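Local atomic coordinates of Non-reducing end beta-L-arabinofuranosidase (Bacteroides thetaiotaomicron, PDB entry 5MQO), a protein that probably hydrolyses glycosidic bonds of complex plant pectin as a GH127 glycoside hydrolase, apparently acting as an aceric acidase. Residues Asp280-Ile285 and Ala297-Tyr302; Tyr291-His296 and Asn328-Arg333; Val517-Val522 and Arg565-Gly570; Gln596-Arg601 and Met690-Pro695; Glu646-Leu651 and Thr671-Leu676. All coordinates share one frame; numbering follows the deposited sequence.

Contact 1: residues Asp280-Ile285 and Ala297-Tyr302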
# COMPACT_ATOMS: atom_id res chain seq x y z
N ASP A 280 3.68 -19.83 -9.74
CA ASP A 280 4.58 -18.76 -9.37
C ASP A 280 4.41 -17.53 -10.24
O ASP A 280 4.46 -16.42 -9.72
CB ASP A 280 6.03 -19.26 -9.43
CG ASP A 280 6.97 -18.41 -8.65
OD1 ASP A 280 6.65 -17.95 -7.51
OD2 ASP A 280 8.08 -18.24 -9.16
N ASN A 281 4.15 -17.71 -11.54
CA ASN A 281 3.73 -16.59 -12.42
C ASN A 281 2.21 -16.50 -12.67
O ASN A 281 1.77 -15.89 -13.66
CB ASN A 281 4.51 -16.61 -13.74
CG ASN A 281 4.28 -15.34 -14.57
OD1 ASN A 281 4.29 -14.20 -14.04
ND2 ASN A 281 4.04 -15.53 -15.87
N GLN A 282 1.40 -17.05 -11.74
CA GLN A 282 -0.07 -17.07 -11.84
C GLN A 282 -0.56 -17.40 -13.28
O GLN A 282 -1.51 -16.77 -13.77
CB GLN A 282 -0.68 -15.74 -11.39
CG GLN A 282 -0.27 -15.23 -10.02
CD GLN A 282 1.19 -14.82 -9.90
OE1 GLN A 282 1.75 -14.16 -10.78
NE2 GLN A 282 1.83 -15.22 -8.80
N ASP A 283 0.09 -18.35 -13.96
CA ASP A 283 -0.26 -18.65 -15.35
C ASP A 283 -0.22 -20.15 -15.70
O ASP A 283 -0.02 -20.48 -16.87
CB ASP A 283 0.53 -17.75 -16.36
CG ASP A 283 2.02 -18.16 -16.58
OD1 ASP A 283 2.56 -19.04 -15.86
OD2 ASP A 283 2.67 -17.58 -17.50
N ARG A 284 -0.40 -21.02 -14.70
CA ARG A 284 -0.52 -22.47 -14.93
C ARG A 284 -1.86 -22.74 -15.62
O ARG A 284 -1.93 -23.52 -16.58
CB ARG A 284 -0.45 -23.30 -13.63
CG ARG A 284 -0.29 -24.81 -13.86
CD ARG A 284 -0.94 -25.69 -12.79
NE ARG A 284 -0.18 -25.74 -11.53
CZ ARG A 284 0.70 -26.70 -11.16
NH1 ARG A 284 0.97 -27.71 -11.96
NH2 ARG A 284 1.32 -26.64 -9.98
N ILE A 285 -2.89 -22.04 -15.15
CA ILE A 285 -4.26 -22.15 -15.64
C ILE A 285 -4.74 -20.76 -16.06
O ILE A 285 -4.18 -19.76 -15.63
CB ILE A 285 -5.19 -22.77 -14.56
CG1 ILE A 285 -5.48 -21.78 -13.38
CG2 ILE A 285 -4.58 -24.08 -14.04
CD1 ILE A 285 -6.12 -22.39 -12.15
N ALA A 297 4.16 -12.86 -4.84
CA ALA A 297 3.07 -12.01 -4.39
C ALA A 297 2.96 -10.67 -5.12
O ALA A 297 1.88 -10.15 -5.33
CB ALA A 297 3.11 -11.85 -2.88
N VAL A 298 4.09 -10.13 -5.55
CA VAL A 298 4.14 -8.90 -6.34
C VAL A 298 3.41 -9.14 -7.67
O VAL A 298 2.48 -8.41 -8.02
CB VAL A 298 5.60 -8.40 -6.62
CG1 VAL A 298 5.56 -7.01 -7.27
CG2 VAL A 298 6.44 -8.32 -5.36
N ARG A 299 3.85 -10.16 -8.40
CA ARG A 299 3.23 -10.52 -9.67
C ARG A 299 1.73 -10.77 -9.48
O ARG A 299 0.92 -10.26 -10.25
CB ARG A 299 3.93 -11.74 -10.29
CG ARG A 299 5.38 -11.51 -10.74
CD ARG A 299 5.93 -12.61 -11.65
NE ARG A 299 7.19 -13.21 -11.18
CZ ARG A 299 7.78 -14.31 -11.70
NH1 ARG A 299 7.28 -14.99 -12.75
NH2 ARG A 299 8.92 -14.75 -11.17
N ALA A 300 1.38 -11.50 -8.43
CA ALA A 300 -0.01 -11.79 -8.09
C ALA A 300 -0.84 -10.53 -7.90
O ALA A 300 -1.88 -10.31 -8.52
CB ALA A 300 -0.04 -12.59 -6.80
N ASN A 301 -0.38 -9.70 -6.99
CA ASN A 301 -1.16 -8.59 -6.56
C ASN A 301 -1.26 -7.56 -7.68
O ASN A 301 -2.35 -7.05 -7.90
CB ASN A 301 -0.59 -8.01 -5.28
CG ASN A 301 -0.87 -8.85 -4.06
OD1 ASN A 301 -1.66 -9.80 -4.08
ND2 ASN A 301 -0.22 -8.49 -2.96
N TYR A 302 -0.17 -7.29 -8.40
CA TYR A 302 -0.22 -6.38 -9.56
C TYR A 302 -1.14 -6.89 -10.66
O TYR A 302 -1.86 -6.11 -11.26
CB TYR A 302 1.19 -6.03 -10.11
CG TYR A 302 1.90 -4.94 -9.32
CD1 TYR A 302 1.69 -3.61 -9.61
CD2 TYR A 302 2.71 -5.23 -8.26
CE1 TYR A 302 2.31 -2.60 -8.89
CE2 TYR A 302 3.33 -4.24 -7.53
CZ TYR A 302 3.13 -2.91 -7.84
OH TYR A 302 3.75 -1.92 -7.11
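Asn281 and Arg299 bring their CA atoms to 6.7 Å of each other, and Gln282 and Ala300 follow at a similar spacing, as the irregular segment 280-285 passes the opening turns of a helix. Arg299 has the largest buried area of the contact. Its chain bends at chi3, and the Arg299 and Asn281 side chains cross at about a right angle. Arg299 NH1 reaches Asn281 OD1 at 3.4 Å, a straight (172°) but weak hydrogen bond, while Arg299 CD rests on the same oxygen. The backbone O of Asp280 sits over one guanidinium face. Asp280 OD2 stays 4.1 Å from Arg299 NH2, well out of plane, giving only charge proximity; Asp280 OD1 accepts from His364 N. The chi2 of Gln282 (67°) turns CD back over Ala300; OE1 lies 3.3 Å from Arg299 CB. The loop thus folds back on the helix it leads into, within the GH127 catalytic domain: strand 361-364 packs on Asp280 and Arg299, and helix 382-399 packs on Ala297 and Val298.

Contact 2: residues Tyr291-His296 and Asn328-Arg333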
# COMPACT_ATOMS: atom_id res chain seq x y z
N TYR A 291 -9.50 -18.85 -8.51
CA TYR A 291 -10.35 -18.30 -7.43
C TYR A 291 -9.59 -18.18 -6.09
O TYR A 291 -10.21 -18.01 -5.03
CB TYR A 291 -11.61 -19.17 -7.26
CG TYR A 291 -12.53 -19.18 -8.44
CD1 TYR A 291 -13.54 -18.20 -8.57
CD2 TYR A 291 -12.41 -20.16 -9.44
CE1 TYR A 291 -14.42 -18.20 -9.66
CE2 TYR A 291 -13.27 -20.15 -10.56
CZ TYR A 291 -14.28 -19.17 -10.66
OH TYR A 291 -15.15 -19.15 -11.73
N ARG A 292 -8.26 -18.25 -6.16
CA ARG A 292 -7.40 -18.17 -5.00
C ARG A 292 -6.09 -17.40 -5.35
O ARG A 292 -5.68 -17.32 -6.53
CB ARG A 292 -7.15 -19.60 -4.49
CG ARG A 292 -8.39 -20.27 -3.87
CD ARG A 292 -8.12 -21.70 -3.38
NE ARG A 292 -9.07 -22.22 -2.37
CZ ARG A 292 -8.96 -23.42 -1.75
NH1 ARG A 292 -7.95 -24.25 -2.02
NH2 ARG A 292 -9.86 -23.79 -0.82
N ALA A 293 -5.45 -16.82 -4.33
CA ALA A 293 -4.13 -16.18 -4.49
C ALA A 293 -3.09 -17.24 -4.67
O ALA A 293 -3.20 -18.30 -4.06
CB ALA A 293 -3.79 -15.34 -3.27
N MET A 294 -2.03 -16.96 -5.43
CA MET A 294 -1.17 -18.04 -5.90
C MET A 294 0.33 -18.03 -5.63
O MET A 294 0.84 -18.95 -4.92
CB MET A 294 -1.38 -18.16 -7.39
CG MET A 294 -1.11 -19.56 -7.89
SD MET A 294 -2.18 -19.86 -9.28
CE MET A 294 -3.73 -20.40 -8.53
N GLY A 295 1.07 -17.12 -6.24
CA GLY A 295 2.54 -17.39 -6.32
C GLY A 295 3.40 -16.28 -5.80
O GLY A 295 3.20 -15.86 -4.68
N HIS A 296 4.36 -15.83 -6.60
CA HIS A 296 5.10 -14.60 -6.34
C HIS A 296 4.12 -13.43 -6.05
O HIS A 296 3.37 -13.04 -6.94
CB HIS A 296 5.98 -14.28 -7.55
CG HIS A 296 6.94 -13.16 -7.33
ND1 HIS A 296 8.31 -13.35 -7.38
CD2 HIS A 296 6.76 -11.85 -7.09
CE1 HIS A 296 8.92 -12.20 -7.16
NE2 HIS A 296 7.99 -11.28 -6.98
N ASN A 328 -10.87 -12.25 -1.03
CA ASN A 328 -11.29 -12.99 0.12
C ASN A 328 -10.23 -13.96 0.64
O ASN A 328 -9.99 -14.02 1.83
CB ASN A 328 -12.57 -13.77 -0.23
CG ASN A 328 -13.29 -14.27 1.00
OD1 ASN A 328 -13.04 -15.39 1.48
ND2 ASN A 328 -14.19 -13.42 1.53
N ASP A 329 -9.60 -14.71 -0.26
CA ASP A 329 -8.53 -15.68 0.07
C ASP A 329 -7.33 -15.00 0.74
O ASP A 329 -6.89 -15.40 1.82
CB ASP A 329 -8.04 -16.38 -1.20
CG ASP A 329 -7.02 -17.48 -0.90
OD1 ASP A 329 -7.12 -18.08 0.19
OD2 ASP A 329 -6.14 -17.75 -1.75
N ILE A 330 -6.83 -13.96 0.11
CA ILE A 330 -5.79 -13.16 0.67
C ILE A 330 -6.12 -12.67 2.08
O ILE A 330 -5.35 -12.85 3.02
CB ILE A 330 -5.52 -11.93 -0.25
CG1 ILE A 330 -4.85 -12.36 -1.57
CG2 ILE A 330 -4.62 -10.93 0.46
CD1 ILE A 330 -5.04 -11.38 -2.71
N VAL A 331 -7.27 -12.04 2.24
CA VAL A 331 -7.52 -11.22 3.41
C VAL A 331 -7.95 -12.06 4.59
O VAL A 331 -7.62 -11.74 5.73
CB VAL A 331 -8.56 -10.12 3.07
CG1 VAL A 331 -9.32 -9.62 4.30
CG2 VAL A 331 -7.86 -8.98 2.36
N THR A 332 -8.69 -13.12 4.34
CA THR A 332 -9.12 -13.96 5.46
C THR A 332 -8.15 -15.16 5.72
O THR A 332 -8.27 -15.88 6.74
CB THR A 332 -10.56 -14.43 5.20
OG1 THR A 332 -10.58 -15.35 4.12
CG2 THR A 332 -11.47 -13.21 4.88
N ARG A 333 -7.20 -15.39 4.81
CA ARG A 333 -6.40 -16.62 4.90
C ARG A 333 -4.92 -16.50 4.66
O ARG A 333 -4.20 -17.39 5.10
CB ARG A 333 -6.98 -17.73 3.99
CG ARG A 333 -8.50 -17.87 4.07
CD ARG A 333 -8.97 -19.24 3.62
NE ARG A 333 -8.44 -19.54 2.30
CZ ARG A 333 -8.49 -20.74 1.71
NH1 ARG A 333 -9.09 -21.77 2.31
NH2 ARG A 333 -7.94 -20.90 0.50
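Asp329 receives the backbone N-H of Ala293 on its OD2, at 2.8 Å and with an N-H...O angle of 146°. The anti lone pair is used, and CG lies anti to the backbone N of Asp329 (chi1 -175°), which turns the carboxylate to the loop. The other oxygen is held within the helix: Arg333, four residues on, grips Asp329 OD1 side-on, with NE at 2.9 Å and NH2 at 3.0 Å, in a salt bridge. Lys334 is a further ionic partner of OD2. Arg292 lies extended from CG to NE and touches Asp329 OD2 with its CB. Its guanidinium takes Arg333 NH2 over one face, 3.2 Å above the plane and towards the rim, the two planes being 47° apart. These are like charges, and the nearby carboxylate probably offsets their repulsion. Ala293 CB packs on Ile330 CG1 at 3.6 Å, beside Tyr304. An alanine in place of Asp329 would probably leave Ala293 N without its acceptor and Arg333 and Lys334 without their shared counter-charge. A helix carboxylate here receives a loop N-H just before helix 297-314, tying together successive helices of the catalytic domain, consistent with the (alpha/alpha)6 barrel of six-hairpin glycosidases.

Contact 3: residues Val517-Val522 and Arg565-Gly570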
# COMPACT_ATOMS: atom_id res chain seq x y z
N VAL A 517 -13.67 18.41 9.57
CA VAL A 517 -13.73 18.86 8.19
C VAL A 517 -14.43 20.22 8.19
O VAL A 517 -15.55 20.38 8.68
CB VAL A 517 -14.43 17.83 7.28
CG1 VAL A 517 -14.55 18.32 5.84
CG2 VAL A 517 -13.63 16.53 7.30
N THR A 518 -13.72 21.21 7.67
CA THR A 518 -14.21 22.57 7.61
C THR A 518 -14.35 22.92 6.14
O THR A 518 -13.40 22.73 5.40
CB THR A 518 -13.22 23.53 8.28
OG1 THR A 518 -12.87 23.04 9.59
CG2 THR A 518 -13.81 24.92 8.37
N LEU A 519 -15.52 23.43 5.74
CA LEU A 519 -15.79 23.86 4.36
C LEU A 519 -15.47 25.31 4.08
O LEU A 519 -16.24 26.17 4.48
CB LEU A 519 -17.27 23.67 4.07
CG LEU A 519 -17.64 22.20 4.00
CD1 LEU A 519 -19.12 22.08 4.28
CD2 LEU A 519 -17.28 21.60 2.63
N ASN A 520 -14.37 25.59 3.36
CA ASN A 520 -14.00 26.98 3.02
C ASN A 520 -14.84 27.52 1.91
O ASN A 520 -15.51 28.49 2.11
CB ASN A 520 -12.54 27.12 2.61
CG ASN A 520 -11.58 26.81 3.72
OD1 ASN A 520 -10.41 26.55 3.44
ND2 ASN A 520 -12.03 26.83 4.97
N LYS A 521 -14.77 26.92 0.74
CA LYS A 521 -15.54 27.38 -0.42
C LYS A 521 -16.51 26.31 -0.82
O LYS A 521 -16.13 25.14 -0.91
CB LYS A 521 -14.63 27.73 -1.60
CG LYS A 521 -13.47 28.64 -1.19
CD LYS A 521 -13.13 29.70 -2.22
CE LYS A 521 -12.78 31.01 -1.50
NZ LYS A 521 -12.36 32.05 -2.47
N VAL A 522 -17.77 26.70 -0.98
CA VAL A 522 -18.81 25.87 -1.55
C VAL A 522 -19.28 26.68 -2.72
O VAL A 522 -19.53 27.88 -2.57
CB VAL A 522 -19.99 25.65 -0.58
CG1 VAL A 522 -21.15 24.94 -1.27
CG2 VAL A 522 -19.56 24.85 0.63
N ARG A 565 -26.69 17.23 3.01
CA ARG A 565 -26.86 18.57 3.56
C ARG A 565 -26.61 19.59 2.44
O ARG A 565 -25.82 19.34 1.54
CB ARG A 565 -25.84 18.76 4.69
CG ARG A 565 -25.94 20.03 5.50
CD ARG A 565 -27.17 20.02 6.40
NE ARG A 565 -27.12 18.92 7.38
CZ ARG A 565 -26.60 18.99 8.61
NH1 ARG A 565 -26.06 20.13 9.07
NH2 ARG A 565 -26.61 17.91 9.39
N THR A 566 -27.30 20.73 2.48
CA THR A 566 -26.96 21.85 1.60
C THR A 566 -25.88 22.61 2.34
O THR A 566 -26.16 23.34 3.28
CB THR A 566 -28.18 22.75 1.24
OG1 THR A 566 -29.18 21.97 0.59
CG2 THR A 566 -27.77 23.87 0.29
N TRP A 567 -24.63 22.39 1.94
CA TRP A 567 -23.48 22.88 2.70
C TRP A 567 -23.26 24.35 2.37
O TRP A 567 -23.32 24.74 1.20
CB TRP A 567 -22.19 22.07 2.39
CG TRP A 567 -22.32 20.60 2.67
CD1 TRP A 567 -22.71 19.63 1.80
CD2 TRP A 567 -22.08 19.95 3.92
NE1 TRP A 567 -22.73 18.41 2.42
CE2 TRP A 567 -22.35 18.58 3.73
CE3 TRP A 567 -21.67 20.39 5.18
CZ2 TRP A 567 -22.20 17.65 4.76
CZ3 TRP A 567 -21.53 19.47 6.18
CH2 TRP A 567 -21.79 18.11 5.97
N LYS A 568 -23.03 25.14 3.42
CA LYS A 568 -22.72 26.57 3.31
C LYS A 568 -21.25 26.75 3.63
O LYS A 568 -20.66 25.92 4.35
CB LYS A 568 -23.52 27.40 4.35
CG LYS A 568 -25.01 27.11 4.46
CD LYS A 568 -25.79 27.53 3.21
CE LYS A 568 -27.09 26.74 3.04
NZ LYS A 568 -27.92 26.63 4.28
N LYS A 569 -20.66 27.84 3.15
CA LYS A 569 -19.33 28.23 3.60
C LYS A 569 -19.23 28.19 5.12
O LYS A 569 -20.20 28.44 5.83
CB LYS A 569 -18.95 29.63 3.10
CG LYS A 569 -17.75 30.24 3.82
CD LYS A 569 -17.09 31.37 3.05
CE LYS A 569 -15.80 31.77 3.76
NZ LYS A 569 -15.12 32.91 3.10
N GLY A 570 -18.05 27.79 5.61
CA GLY A 570 -17.75 27.77 7.02
C GLY A 570 -18.37 26.65 7.82
O GLY A 570 -18.12 26.57 9.03
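Leu519 gives its carbonyl to Gly570 just before a classic beta bulge in its strand: the next two residues, Asn520 and Lys521, both face Ala502 of strand 500-506. Gly570 N meets Leu519 O at 2.7 Å, with a C=O...N angle of 172°, and glycine holds a left-handed backbone there (phi 75°). Lys569, with CG anti to its backbone N (chi1 165°), runs extended past the bulge, its CG 3.3 Å from Asn520 O. Beyond the strand, Val522 CG1 rests on Trp567 O at 3.3 Å, and Val522 CG2 on Trp567 CB at 4.2 Å. The Leu519 and Trp567 side chains cross at about a right angle, although Leu519 CD1 is modelled too near Trp567 CE3 for its exact place to be trusted. Arg565 CB lies over the rim of one indole face, and Trp567 NE1 donates to Phe529 O. Segment 565-570 leads from strand 559-565 of one sheet to strand 572-577 of the other, and Trp567 touches strands of both, as expected of the core of a beta-sandwich, here the GH127 middle domain.

Contact 4: residues Gln596-Arg601 and Met690-Pro695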
# COMPACT_ATOMS: atom_id res chain seq x y z
N GLN A 596 -1.25 -16.17 20.75
CA GLN A 596 -0.39 -15.00 20.82
C GLN A 596 -1.25 -13.81 20.47
O GLN A 596 -2.37 -13.95 19.93
CB GLN A 596 0.82 -15.15 19.87
CG GLN A 596 1.83 -16.24 20.31
CD GLN A 596 2.76 -16.76 19.20
OE1 GLN A 596 3.77 -16.10 18.87
NE2 GLN A 596 2.45 -17.95 18.66
N VAL A 597 -0.74 -12.64 20.80
CA VAL A 597 -1.52 -11.44 20.67
C VAL A 597 -0.66 -10.45 19.94
O VAL A 597 0.56 -10.47 20.05
CB VAL A 597 -2.02 -10.97 22.07
CG1 VAL A 597 -0.87 -10.77 23.03
CG2 VAL A 597 -2.84 -9.68 22.02
N VAL A 598 -1.34 -9.62 19.14
CA VAL A 598 -0.79 -8.44 18.50
C VAL A 598 -1.58 -7.21 19.01
O VAL A 598 -2.81 -7.29 19.18
CB VAL A 598 -0.89 -8.50 16.96
CG1 VAL A 598 -2.34 -8.68 16.49
CG2 VAL A 598 -0.31 -7.24 16.33
N VAL A 599 -0.87 -6.10 19.20
CA VAL A 599 -1.45 -4.88 19.74
C VAL A 599 -1.66 -3.85 18.64
O VAL A 599 -0.70 -3.39 18.05
CB VAL A 599 -0.52 -4.23 20.79
CG1 VAL A 599 -1.17 -2.98 21.37
CG2 VAL A 599 -0.15 -5.21 21.90
N LYS A 600 -2.90 -3.46 18.41
CA LYS A 600 -3.21 -2.30 17.56
C LYS A 600 -3.68 -1.13 18.43
O LYS A 600 -4.12 -1.32 19.57
CB LYS A 600 -4.30 -2.64 16.53
CG LYS A 600 -3.86 -3.63 15.44
CD LYS A 600 -4.85 -3.80 14.26
CE LYS A 600 -4.78 -2.63 13.29
NZ LYS A 600 -5.67 -2.75 12.13
N ARG A 601 -3.55 0.07 17.89
CA ARG A 601 -4.27 1.25 18.37
C ARG A 601 -4.69 2.02 17.13
O ARG A 601 -3.84 2.47 16.34
CB ARG A 601 -3.41 2.12 19.28
CG ARG A 601 -4.09 3.40 19.72
CD ARG A 601 -3.53 3.99 21.02
NE ARG A 601 -4.40 5.12 21.39
CZ ARG A 601 -4.23 6.40 21.03
NH1 ARG A 601 -3.16 6.83 20.33
NH2 ARG A 601 -5.15 7.28 21.40
N MET A 690 13.13 -7.91 17.63
CA MET A 690 11.79 -7.35 17.37
C MET A 690 10.77 -8.47 17.21
O MET A 690 11.10 -9.53 16.71
CB MET A 690 11.79 -6.47 16.12
CG MET A 690 10.44 -5.83 15.76
SD MET A 690 9.28 -6.86 14.82
CE MET A 690 9.90 -6.80 13.16
N THR A 691 9.52 -8.21 17.61
CA THR A 691 8.43 -9.15 17.32
C THR A 691 7.12 -8.36 17.30
O THR A 691 6.97 -7.46 18.12
CB THR A 691 8.35 -10.32 18.34
OG1 THR A 691 7.30 -11.23 17.98
CG2 THR A 691 8.10 -9.84 19.76
N VAL A 692 6.20 -8.70 16.38
CA VAL A 692 4.85 -8.15 16.43
C VAL A 692 4.00 -9.03 17.35
O VAL A 692 3.39 -8.55 18.29
CB VAL A 692 4.21 -8.01 15.02
CG1 VAL A 692 2.77 -7.49 15.08
CG2 VAL A 692 5.07 -7.13 14.12
N TRP A 693 3.95 -10.33 17.08
CA TRP A 693 3.10 -11.22 17.87
C TRP A 693 3.85 -11.64 19.13
O TRP A 693 5.05 -11.92 19.04
CB TRP A 693 2.65 -12.44 17.05
CG TRP A 693 1.69 -12.08 16.03
CD1 TRP A 693 1.96 -11.57 14.83
CD2 TRP A 693 0.27 -12.14 16.14
NE1 TRP A 693 0.80 -11.32 14.14
CE2 TRP A 693 -0.26 -11.67 14.92
CE3 TRP A 693 -0.62 -12.59 17.13
CZ2 TRP A 693 -1.64 -11.60 14.67
CZ3 TRP A 693 -1.99 -12.52 16.90
CH2 TRP A 693 -2.49 -12.02 15.68
N MET A 694 3.15 -11.63 20.27
CA MET A 694 3.73 -11.96 21.58
C MET A 694 2.85 -12.99 22.30
O MET A 694 1.63 -13.03 22.10
CB MET A 694 3.85 -10.72 22.47
CG MET A 694 4.88 -9.70 22.01
SD MET A 694 4.72 -8.05 22.77
CE MET A 694 3.21 -7.46 21.99
N PRO A 695 3.47 -13.79 23.17
CA PRO A 695 2.69 -14.68 24.03
C PRO A 695 1.61 -13.95 24.82
O PRO A 695 1.87 -12.89 25.37
CB PRO A 695 3.74 -15.26 24.99
CG PRO A 695 5.03 -15.14 24.27
CD PRO A 695 4.92 -13.93 23.41
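Val597 and Met694 form a hydrogen-bonded pair of an antiparallel strand junction in the mixed sheet of the GH127 C-terminal domain, near the interruption of strand 690-697. Val597 N reaches Met694 O at 2.7 Å, and Met694 N returns to Val597 O at 2.8 Å. Gln596 and Pro695 follow as a non-hydrogen-bonded pair, and the touching parts run 133° apart. Trp693 lays its indole against Val598, whose CB stands over the centre of the ring face. The chi1 of Val598 (57°) sets CG1 between backbone N and carbonyl carbon, and from there CG1 makes a CH-pi contact, 3.7 Å from the centroid of the Trp693 six-membered ring and 22° off its normal. Gln596 O lies at the ring edge, 3.4 Å from Trp693 CZ3. Val598 CG2 abuts Val692 CG1 tightly, the two side chains pointing the same way. Thr691 OG1 donates to Trp693 O (2.6 Å) and also meets Arg434. On the face bearing Val597 and Met694, Ile624 packs against both. The chemistry implies a split of labour: paired backbone groups meet the buried polar demand at Val597 and Met694, while aliphatic carbons and an indole face close the core.

Contact 5: residues Glu646-Leu651 and Thr671-Leu676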
# COMPACT_ATOMS: atom_id res chain seq x y z
N GLU A 646 2.96 2.20 26.94
CA GLU A 646 3.76 1.78 28.09
C GLU A 646 2.89 0.97 29.01
O GLU A 646 1.71 1.31 29.22
CB GLU A 646 4.30 2.97 28.84
CG GLU A 646 5.42 3.71 28.12
CD GLU A 646 5.87 4.99 28.82
OE1 GLU A 646 5.38 5.31 29.95
OE2 GLU A 646 6.72 5.67 28.21
N GLY A 647 3.46 -0.10 29.56
CA GLY A 647 2.73 -0.96 30.48
C GLY A 647 3.61 -2.02 31.11
O GLY A 647 4.83 -2.10 30.85
N LYS A 648 2.95 -2.84 31.94
CA LYS A 648 3.62 -3.86 32.73
C LYS A 648 3.25 -5.24 32.18
O LYS A 648 2.10 -5.72 32.35
CB LYS A 648 3.24 -3.73 34.20
CG LYS A 648 4.01 -4.69 35.11
CD LYS A 648 4.39 -4.05 36.45
CE LYS A 648 5.59 -3.12 36.26
NZ LYS A 648 5.77 -2.10 37.31
N ALA A 649 4.23 -5.84 31.52
CA ALA A 649 4.11 -7.17 30.93
C ALA A 649 4.46 -8.21 32.00
O ALA A 649 5.05 -7.86 33.00
CB ALA A 649 5.06 -7.28 29.76
N ARG A 650 4.12 -9.46 31.79
CA ARG A 650 4.60 -10.51 32.70
C ARG A 650 5.91 -11.08 32.17
O ARG A 650 6.13 -11.13 30.96
CB ARG A 650 3.54 -11.57 32.93
CG ARG A 650 2.28 -10.98 33.57
CD ARG A 650 1.14 -11.96 33.78
NE ARG A 650 1.66 -13.20 34.37
CZ ARG A 650 1.05 -14.37 34.34
NH1 ARG A 650 -0.16 -14.50 33.77
NH2 ARG A 650 1.64 -15.43 34.88
N LEU A 651 6.80 -11.49 33.05
CA LEU A 651 8.11 -11.95 32.62
C LEU A 651 8.26 -13.41 32.94
O LEU A 651 8.01 -13.83 34.09
CB LEU A 651 9.21 -11.16 33.32
CG LEU A 651 10.65 -11.57 33.01
CD1 LEU A 651 10.98 -11.18 31.59
CD2 LEU A 651 11.64 -10.96 33.98
N THR A 671 7.18 -9.44 36.84
CA THR A 671 6.68 -8.44 35.88
C THR A 671 7.80 -7.56 35.37
O THR A 671 8.87 -7.51 35.93
CB THR A 671 5.58 -7.54 36.48
OG1 THR A 671 6.06 -6.86 37.65
CG2 THR A 671 4.32 -8.35 36.80
N VAL A 672 7.55 -6.88 34.26
CA VAL A 672 8.56 -5.98 33.70
C VAL A 672 7.92 -4.89 32.84
O VAL A 672 6.89 -5.11 32.19
CB VAL A 672 9.69 -6.75 32.93
CG1 VAL A 672 9.18 -7.31 31.59
CG2 VAL A 672 10.91 -5.85 32.73
N ASP A 673 8.52 -3.71 32.90
CA ASP A 673 8.07 -2.55 32.15
C ASP A 673 8.52 -2.78 30.71
O ASP A 673 9.70 -3.11 30.45
CB ASP A 673 8.66 -1.21 32.70
CG ASP A 673 8.13 -0.80 34.11
OD1 ASP A 673 7.36 -1.57 34.74
OD2 ASP A 673 8.51 0.29 34.61
N ILE A 674 7.56 -2.66 29.78
CA ILE A 674 7.82 -2.66 28.35
C ILE A 674 7.25 -1.40 27.75
O ILE A 674 6.38 -0.74 28.32
CB ILE A 674 7.22 -3.89 27.63
CG1 ILE A 674 5.68 -3.93 27.74
CG2 ILE A 674 7.79 -5.18 28.19
CD1 ILE A 674 5.04 -4.86 26.73
N ARG A 675 7.75 -1.08 26.57
CA ARG A 675 7.17 -0.04 25.75
C ARG A 675 7.01 -0.58 24.32
O ARG A 675 7.97 -1.12 23.74
CB ARG A 675 8.08 1.17 25.83
CG ARG A 675 7.85 2.18 24.75
CD ARG A 675 8.47 3.51 25.08
NE ARG A 675 9.93 3.50 25.13
CZ ARG A 675 10.68 4.59 24.99
NH1 ARG A 675 10.13 5.79 24.76
NH2 ARG A 675 12.00 4.48 25.06
N LEU A 676 5.80 -0.46 23.78
CA LEU A 676 5.53 -0.82 22.37
C LEU A 676 5.63 0.41 21.48
O LEU A 676 5.23 1.50 21.89
CB LEU A 676 4.15 -1.44 22.24
CG LEU A 676 3.91 -2.66 23.14
CD1 LEU A 676 2.56 -3.33 22.87
CD2 LEU A 676 5.02 -3.69 22.97
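Gly647 pairs with Ile674 and Ala649 with Val672 as hydrogen-bonded pairs of two antiparallel strands, whose axes approach to 4.4 Å at 136° between their N-to-C directions. The strands, 640-651 and 670-678, are neighbours in the twisted beta-sheet of the GH127 C-terminal domain. Each of these pairs closes two backbone bonds: Ile674 N lies 3.0 Å from Gly647 O, and Ala649 N lies 2.8 Å from Val672 O. Glu646 with Arg675 and Lys648 with Asp673 are two of the three non-hydrogen-bonded pairs, and their side chains share one face. There Lys648, bent at chi2 and chi3, leans on Thr671, its CG 3.5 Å from Thr671 CB, and its NZ makes a salt bridge with Asp673 OD1, though the modelled place of that oxygen is uncertain. Glu646 and Arg675 lie side by side and point the same way, with their charged atoms apart. Ala649, Val672 and Ile674 line the buried face, against strand 622-625. The chi1 of Ile674 (62°) puts CG1 between backbone N and carbonyl carbon, 3.7 Å from Gly647 O, while Ile674 CG2 meets Ala649 CB at 3.8 Å. An alanine in place of Ile674 would probably open a gap beside Ala649 and Ile624, since both branches that fill it would be missing. Towards the other end of the pairing, the apolar face closes with Leu651 CB set 4.2 Å from Val672 CG1.

Overall arrangement
Along the chain, contacts 1 and 2 come first and interleave, their centres 11 Å apart in the catalytic domain. They share the loop between helices 258-270 and 297-314, and a probable hydrogen bond of Asp280 O with His296 N joins them. Contact 3 follows in the middle domain, its centre 46 Å from that of contact 1 and on the opposite side of the chain's centre. Contact 5 is nested inside the loop closed by contact 4; both belong to one sheet of the C-terminal domain, with centres 13 Å apart, and Leu676 packs on Val599. The spacing reflects a helical catalytic domain followed by two beta domains, with contact 2 about 11 Å from contact 4 at the nearest atoms.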